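Local coordinates for transcriptional regulator (Rhodococcus sp., PDB 2O0Y), which probably binds DNA through a winged helix-turn-helix domain to regulate transcription, as a member of the IclR family, at the interface of chains A and B. Residues are numbered along the deposited sequence; one frame, centred on the assembly and turned at random. Chains: chain A/B, Transcriptional regulator.

Contact 1: the interface of chains A and B. Residues chain A 93, 118, 120, 125-127, 143; chain B 79-80, 83.
B:Pro80 and B:Leu83, on the short 3-10 helix 80-85 of chain B, press into an apolar recess formed by A:Trp93, the last residue of helix 80-93, and by strands 113-120 and 123-130 of the C-terminal IclR domain of chain A; the contact probably helps hold the two chains together. The evidence for a purely packing contact is direct: no nitrogen or oxygen of one chain comes within bonding reach of the other. The tight part centres on the pyrrolidine ring. B:Pro80 CG lies over one face of the A:Trp93 indole, toward its rim, 4.0 Å above the plane, while CD of the same ring is 3.8 Å from A:Trp93 CZ2. From the strand side A:Val125 crosses the proline at about a right angle, its CG2 methyl 3.8 Å from B:Pro80 CB. B:Leu83 uses its CD1 branch, which touches both A:Trp93 CB and A:Val127 CA, each at 3.7 Å. The tryptophan CB meets the leucine from its place on the backbone; CG, anti to the carbonyl carbon (chi1 -73°), carries the ring over the proline. An alanine in place of A:Trp93 would probably leave one side of B:Pro80 without its flat cover and, to a lesser degree, take the ring edge from beside B:Leu83. The marginal part, judged by hidden surface, lies at A:Ile118 and A:Gln120, which lose 2 and 4 Å² to the partner, against 75 Å² for B:Pro80. There A:Gln120 bends at chi2 (-86°) and meets the proline tip to tip. Its CG is 3.9 Å from B:Pro80 CG, and the carboxamide OE1 sits 3.5 Å from B:Pro80 CD.

Contact 2: the interface of chains A and B. Residues chain A 29, 32-34, 37, 78, 82-83, 86; chain B 85, 88-89.
The winged helix-turn-helix domain of chain A, through the end of helix 20-29, the loop after it and strand 76-78, joins with the following helix 80-93 to receive B:Trp85, B:Leu88 and B:Ala89. This packs the linker segment of chain B against the probable DNA-binding domain of chain A and may help set that domain's position. The B:Trp85 indole lies flat beneath A:Met82, modelled as selenomethionine. The A:Met82 CE methyl stands 3.2 Å above the ring plane, over the six-membered ring and displaced toward its rim, a CH-pi contact. It gets there because CG is anti to the backbone N (chi1 -179°) and the chain then bends at chi2 (65°). On the same side of the plane, A:Leu78 CD1 approaches the five-membered end, 3.8 Å from B:Trp85 CG. A:Val86 supports the root of the side chain, its CG2 3.7 Å from B:Trp85 CB.

Across the contact the indole N-H makes a weak bond. B:Trp85 NE1 is 2.9 Å from the backbone O of A:Leu29, but the angle at the hydrogen is 129°. The backbone O of A:Phe32 is equally near, yet the N-H points elsewhere and no bond follows. The position of the indole therefore seems to owe more to packing than to polar recognition.

B:Leu88 forks between two parts of the same domain. Its CD2 reaches A:Leu78 CD1 at 3.8 Å, whereas A:Phe32 contributes its CB and backbone here and turns its ring away. Farther along helix 86-92, B:Ala89 CB meets A:Leu83 CD2 at 3.7 Å. The other branch of the fork makes a snug contact, B:Leu88 CD1 lying 3.5 Å from A:Pro37 CB.

Contact 1: the interface of chains A and B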
# COMPACT_ATOMS: atom_id res chain seq x y z
N TRP A 93 1.26 -7.60 2.17
CA TRP A 93 2.34 -7.64 1.19
C TRP A 93 3.46 -6.63 1.47
O TRP A 93 4.54 -6.73 0.89
CB TRP A 93 1.75 -7.44 -0.21
CG TRP A 93 1.00 -8.69 -0.59
CD1 TRP A 93 -0.34 -8.90 -0.54
CD2 TRP A 93 1.60 -9.92 -0.98
NE1 TRP A 93 -0.63 -10.23 -0.86
CE2 TRP A 93 0.56 -10.86 -1.15
CE3 TRP A 93 2.94 -10.33 -1.16
CZ2 TRP A 93 0.82 -12.19 -1.55
CZ3 TRP A 93 3.20 -11.66 -1.56
CH2 TRP A 93 2.13 -12.56 -1.78
N ILE A 118 7.14 -10.96 -7.34
CA ILE A 118 7.05 -12.38 -7.06
C ILE A 118 6.35 -13.04 -8.24
O ILE A 118 5.83 -12.34 -9.15
CB ILE A 118 6.23 -12.70 -5.77
CG1 ILE A 118 4.79 -12.26 -5.94
CG2 ILE A 118 6.92 -12.06 -4.54
CD1 ILE A 118 3.86 -12.74 -4.81
N GLN A 120 3.32 -15.56 -9.59
CA GLN A 120 2.06 -16.21 -9.22
C GLN A 120 1.64 -16.96 -10.45
O GLN A 120 1.42 -16.35 -11.48
CB GLN A 120 1.01 -15.16 -8.82
CG GLN A 120 1.43 -14.44 -7.51
CD GLN A 120 1.03 -15.17 -6.26
OE1 GLN A 120 -0.20 -15.22 -5.92
NE2 GLN A 120 2.05 -15.81 -5.57
N VAL A 125 4.48 -10.40 -10.74
CA VAL A 125 3.67 -9.28 -10.24
C VAL A 125 4.47 -8.49 -9.24
O VAL A 125 5.20 -9.06 -8.46
CB VAL A 125 2.30 -9.76 -9.64
CG1 VAL A 125 2.52 -10.89 -8.70
CG2 VAL A 125 1.47 -8.58 -9.05
N VAL A 126 4.35 -7.17 -9.31
CA VAL A 126 5.09 -6.31 -8.45
C VAL A 126 4.27 -6.17 -7.19
O VAL A 126 3.08 -5.91 -7.26
CB VAL A 126 5.21 -4.87 -9.05
CG1 VAL A 126 5.97 -4.00 -8.03
CG2 VAL A 126 6.03 -4.96 -10.31
N VAL A 127 4.90 -6.41 -6.04
CA VAL A 127 4.17 -6.34 -4.74
C VAL A 127 4.75 -5.25 -3.85
O VAL A 127 4.15 -4.93 -2.84
CB VAL A 127 4.22 -7.70 -3.96
CG1 VAL A 127 3.54 -8.82 -4.78
CG2 VAL A 127 5.65 -8.11 -3.69
N GLY A 143 0.57 -5.00 -8.44
CA GLY A 143 -0.60 -5.95 -8.34
C GLY A 143 -1.11 -6.44 -9.68
O GLY A 143 -2.01 -7.25 -9.73
N GLY B 79 -4.33 -11.96 -2.08
CA GLY B 79 -3.17 -12.08 -3.00
C GLY B 79 -2.88 -10.78 -3.71
O GLY B 79 -3.53 -9.76 -3.49
N PRO B 80 -1.82 -10.76 -4.52
CA PRO B 80 -1.28 -9.50 -5.07
C PRO B 80 -2.24 -8.75 -5.94
O PRO B 80 -2.13 -7.53 -6.09
CB PRO B 80 -0.10 -10.00 -5.95
CG PRO B 80 0.25 -11.35 -5.40
CD PRO B 80 -1.04 -11.97 -4.89
N LEU B 83 -3.63 -5.57 -4.55
CA LEU B 83 -2.71 -4.42 -4.45
C LEU B 83 -2.92 -3.47 -5.61
O LEU B 83 -2.46 -2.33 -5.59
CB LEU B 83 -1.25 -4.92 -4.47
CG LEU B 83 -0.80 -5.82 -3.32
CD1 LEU B 83 0.68 -6.22 -3.53
CD2 LEU B 83 -0.95 -5.03 -1.93

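Contact 2: the interface of chains A and B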
# COMPACT_ATOMS: atom_id res chain seq x y z
N LEU A 29 -14.22 -5.10 -11.49
CA LEU A 29 -13.40 -4.35 -10.52
C LEU A 29 -12.13 -3.78 -11.09
O LEU A 29 -11.66 -2.72 -10.62
CB LEU A 29 -13.08 -5.19 -9.28
CG LEU A 29 -14.31 -5.44 -8.40
CD1 LEU A 29 -14.03 -6.67 -7.44
CD2 LEU A 29 -14.72 -4.16 -7.68
N PHE A 32 -11.66 -0.12 -12.24
CA PHE A 32 -11.46 0.97 -11.34
C PHE A 32 -9.98 1.06 -11.09
O PHE A 32 -9.36 0.09 -10.68
CB PHE A 32 -12.18 0.73 -10.03
CG PHE A 32 -13.66 0.72 -10.15
CD1 PHE A 32 -14.35 -0.46 -10.41
CD2 PHE A 32 -14.38 1.89 -9.96
CE1 PHE A 32 -15.75 -0.46 -10.54
CE2 PHE A 32 -15.74 1.94 -10.08
CZ PHE A 32 -16.46 0.75 -10.37
N ASP A 33 -9.40 2.22 -11.37
CA ASP A 33 -7.98 2.41 -11.11
C ASP A 33 -7.79 3.90 -10.87
O ASP A 33 -8.76 4.63 -10.92
CB ASP A 33 -7.13 1.91 -12.29
CG ASP A 33 -7.48 2.55 -13.60
OD1 ASP A 33 -7.89 3.74 -13.66
OD2 ASP A 33 -7.32 1.83 -14.61
N ALA A 34 -6.55 4.34 -10.62
CA ALA A 34 -6.28 5.77 -10.30
C ALA A 34 -6.84 6.76 -11.32
O ALA A 34 -7.35 7.82 -10.94
CB ALA A 34 -4.78 6.02 -10.11
N PRO A 37 -11.36 6.64 -11.22
CA PRO A 37 -11.82 6.36 -9.89
C PRO A 37 -13.33 6.08 -9.74
O PRO A 37 -13.77 5.50 -8.74
CB PRO A 37 -11.34 7.58 -9.10
CG PRO A 37 -11.20 8.68 -10.08
CD PRO A 37 -11.06 8.07 -11.44
N LEU A 78 -15.38 2.16 -5.68
CA LEU A 78 -15.12 1.01 -4.78
C LEU A 78 -15.78 1.30 -3.45
O LEU A 78 -15.69 2.45 -2.97
CB LEU A 78 -13.60 0.82 -4.55
CG LEU A 78 -12.77 0.39 -5.82
CD1 LEU A 78 -11.34 -0.02 -5.36
CD2 LEU A 78 -13.46 -0.77 -6.54
N MSE A 82 -14.64 -3.40 -0.08
CA MSE A 82 -13.55 -3.55 -1.05
C MSE A 82 -12.29 -2.81 -0.58
O MSE A 82 -11.21 -3.34 -0.55
CB MSE A 82 -14.05 -3.05 -2.41
CG MSE A 82 -13.08 -3.17 -3.52
SE MSE A 82 -12.61 -5.03 -3.97
CE MSE A 82 -11.30 -4.39 -5.25
N LEU A 83 -12.45 -1.57 -0.12
CA LEU A 83 -11.31 -0.81 0.40
C LEU A 83 -10.68 -1.44 1.62
O LEU A 83 -9.45 -1.33 1.82
CB LEU A 83 -11.69 0.64 0.66
CG LEU A 83 -12.16 1.41 -0.59
CD1 LEU A 83 -12.92 2.64 -0.14
CD2 LEU A 83 -11.01 1.81 -1.51
N VAL A 86 -8.50 -4.15 0.32
CA VAL A 86 -7.30 -3.56 -0.36
C VAL A 86 -6.26 -3.15 0.69
O VAL A 86 -5.07 -3.39 0.57
CB VAL A 86 -7.71 -2.34 -1.22
CG1 VAL A 86 -6.48 -1.57 -1.74
CG2 VAL A 86 -8.58 -2.87 -2.43
N TRP B 85 -5.44 -1.95 -6.40
CA TRP B 85 -6.32 -0.80 -6.03
C TRP B 85 -5.74 0.09 -4.93
O TRP B 85 -6.38 1.05 -4.50
CB TRP B 85 -7.78 -1.26 -5.70
CG TRP B 85 -8.45 -1.93 -6.89
CD1 TRP B 85 -8.95 -1.30 -8.00
CD2 TRP B 85 -8.60 -3.34 -7.12
NE1 TRP B 85 -9.41 -2.24 -8.92
CE2 TRP B 85 -9.21 -3.50 -8.39
CE3 TRP B 85 -8.23 -4.49 -6.41
CZ2 TRP B 85 -9.52 -4.76 -8.91
CZ3 TRP B 85 -8.57 -5.74 -6.89
CH2 TRP B 85 -9.22 -5.87 -8.14
N LEU B 88 -5.26 3.86 -6.11
CA LEU B 88 -6.59 4.47 -6.18
C LEU B 88 -7.16 4.74 -4.74
O LEU B 88 -7.65 5.83 -4.45
CB LEU B 88 -7.54 3.52 -6.95
CG LEU B 88 -9.03 3.80 -6.80
CD1 LEU B 88 -9.43 5.23 -7.36
CD2 LEU B 88 -9.87 2.75 -7.46
N ALA B 89 -7.11 3.74 -3.85
CA ALA B 89 -7.62 3.92 -2.47
C ALA B 89 -6.96 5.12 -1.75
O ALA B 89 -7.64 5.96 -1.08
CB ALA B 89 -7.39 2.66 -1.68

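The C-alpha centres of contact 1 and contact 2 are about 15 Å apart, and one stretch of chain B serves both: its 3-10 helix 80-85 begins in contact 1 and ends in contact 2, where helix 86-92 takes over. In chain A the same stretch is one continuous helix, 80-93, a difference that fits an interface lacking exact two-fold symmetry. That helix gives its C-terminal residue to contact 1 and its first turns to contact 2. Residue 83 serves from opposite chains, B:Leu83 in contact 1 and A:Leu83 in contact 2. Together they link both domains of chain A to one segment of chain B, plausibly supporting a dimer.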